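Local atomic coordinates of acetylglutamate kinase (PDB entry 3L86), a protein that probably catalyses the ATP-dependent phosphorylation of N-acetyl-L-glutamate, the second step in making N-acetylornithine for arginine biosynthesis. Residues Gln58-Asn61 against Trp62-Gly66. Residues are numbered along the deposited sequence; the frame is centred on the assembly and turned at random.
Sequences QIKN and WQDAG
Residues Gln58-Asn61 and Trp62-Gly66 form one continuous stretch, the last turns of helix 53-64 and the turn that ends it; the helix is the link of a beta-alpha-beta unit in the amino acid kinase fold. Four i to i+4 bonds join them: Trp62, Gln63 and Asp64 donate to Gln58, Ile59 and Lys60 at nearly straight N-H angles, while Ala65 N reaches Asn61 O with its angle down to 133° as the helix ends. A Schellman motif closes it, with Gly66 at positive phi and its N bonded to Gln63 O.

On one flank the Gln58 side chain lies over the Trp62 indole. With CG anti to the backbone N and chi2 turned to 59°, the chain folds onto the ring: CG makes a CH-pi contact 3.9 Å above the six-membered ring centroid, almost on the normal. OE1 lies over the same face, so its 3.3 Å approach to Trp62 NE1 is too poorly angled for a hydrogen bond. The buried side chain of Ile59 packs on Leu69 and Ile174, on strands 68-73 and 174-182 of the main sheet, its CD1 4.3 Å from Trp62 CE3. Gln63 NE2 bonds to Ser129 O.

On the exposed flank, the extended Lys60 chain bends only at its end, bringing NZ to the syn lone pair of Asp64 OD2 in a 2.8 Å salt bridge. One water donates to both Asp64 OD2 and Asn61 OD1, at 2.8 Å from each.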
loop_
_atom_site.group_PDB
_atom_site.type_symbol
_atom_site.label_atom_id
_atom_site.label_comp_id
_atom_site.label_asym_id
_atom_site.label_seq_id
_atom_site.Cartn_x
_atom_site.Cartn_y
_atom_site.Cartn_z
ATOM N N GLN A 58 -2.000 7.703 17.515
ATOM C CA GLN A 58 -2.076 8.719 16.459
ATOM C C GLN A 58 -3.256 8.441 15.539
ATOM O O GLN A 58 -4.023 9.344 15.203
ATOM C CB GLN A 58 -0.722 8.858 15.674
ATOM C CG GLN A 58 -0.736 9.965 14.568
ATOM C CD GLN A 58 -1.039 11.374 15.145
ATOM O OE1 GLN A 58 -2.175 11.856 15.136
ATOM N NE2 GLN A 58 -0.038 11.981 15.702
ATOM N N ILE A 59 -3.419 7.187 15.117
ATOM C CA ILE A 59 -4.631 6.825 14.358
ATOM C C ILE A 59 -5.940 7.168 15.131
ATOM O O ILE A 59 -6.840 7.827 14.567
ATOM C CB ILE A 59 -4.613 5.311 13.932
ATOM C CG1 ILE A 59 -3.386 4.947 13.053
ATOM C CG2 ILE A 59 -5.865 4.924 13.181
ATOM C CD1 ILE A 59 -3.308 5.686 11.656
ATOM N N LYS A 60 -6.098 6.671 16.366
ATOM C CA LYS A 60 -7.337 6.926 17.146
ATOM C C LYS A 60 -7.591 8.447 17.277
ATOM O O LYS A 60 -8.722 8.899 17.138
ATOM C CB LYS A 60 -7.251 6.349 18.579
ATOM C CG LYS A 60 -8.700 6.342 19.206
ATOM C CD LYS A 60 -8.814 5.768 20.580
ATOM C CE LYS A 60 -10.316 5.881 21.008
ATOM N NZ LYS A 60 -10.480 7.176 21.802
ATOM N N ASN A 61 -6.550 9.222 17.588
ATOM C CA ASN A 61 -6.680 10.711 17.775
ATOM C C ASN A 61 -7.062 11.410 16.480
ATOM O O ASN A 61 -7.928 12.301 16.477
ATOM C CB ASN A 61 -5.396 11.342 18.382
ATOM C CG ASN A 61 -5.105 10.816 19.750
ATOM O OD1 ASN A 61 -6.008 10.323 20.392
ATOM N ND2 ASN A 61 -3.851 10.968 20.244
ATOM N N TRP A 62 -6.449 11.017 15.360
ATOM C CA TRP A 62 -6.953 11.542 14.068
ATOM C C TRP A 62 -8.441 11.211 13.849
ATOM O O TRP A 62 -9.230 12.052 13.345
ATOM C CB TRP A 62 -6.124 11.056 12.838
ATOM C CG TRP A 62 -4.795 11.816 12.547
ATOM C CD1 TRP A 62 -4.484 13.137 12.854
ATOM C CD2 TRP A 62 -3.644 11.273 11.882
ATOM N NE1 TRP A 62 -3.179 13.436 12.406
ATOM C CE2 TRP A 62 -2.656 12.306 11.811
ATOM C CE3 TRP A 62 -3.359 10.008 11.308
ATOM C CZ2 TRP A 62 -1.404 12.098 11.233
ATOM C CZ3 TRP A 62 -2.104 9.806 10.733
ATOM C CH2 TRP A 62 -1.163 10.848 10.659
ATOM N N GLN A 63 -8.834 9.968 14.126
ATOM C CA GLN A 63 -10.218 9.549 13.887
ATOM C C GLN A 63 -11.151 10.346 14.830
ATOM O O GLN A 63 -12.165 10.907 14.406
ATOM C CB GLN A 63 -10.372 8.042 14.160
ATOM C CG GLN A 63 -11.853 7.512 13.987
ATOM C CD GLN A 63 -11.950 5.989 14.117
ATOM O OE1 GLN A 63 -11.691 5.407 15.182
ATOM N NE2 GLN A 63 -12.308 5.341 13.024
ATOM N N ASP A 64 -10.796 10.457 16.097
ATOM C CA ASP A 64 -11.590 11.313 17.051
ATOM C C ASP A 64 -11.655 12.814 16.726
ATOM O O ASP A 64 -12.568 13.513 17.242
ATOM C CB ASP A 64 -11.031 11.155 18.482
ATOM C CG ASP A 64 -11.247 9.749 19.070
ATOM O OD1 ASP A 64 -12.068 8.973 18.559
ATOM O OD2 ASP A 64 -10.605 9.404 20.080
ATOM N N ALA A 65 -10.670 13.339 15.954
ATOM C CA ALA A 65 -10.648 14.745 15.523
ATOM C C ALA A 65 -11.350 14.925 14.199
ATOM O O ALA A 65 -11.349 16.028 13.623
ATOM C CB ALA A 65 -9.177 15.275 15.437
ATOM N N GLY A 66 -11.957 13.847 13.681
ATOM C CA GLY A 66 -12.757 14.013 12.494
ATOM C C GLY A 66 -12.030 13.751 11.173
ATOM O O GLY A 66 -12.611 13.988 10.119
HETATM O O HOH W 1 -8.616 10.903 21.356
#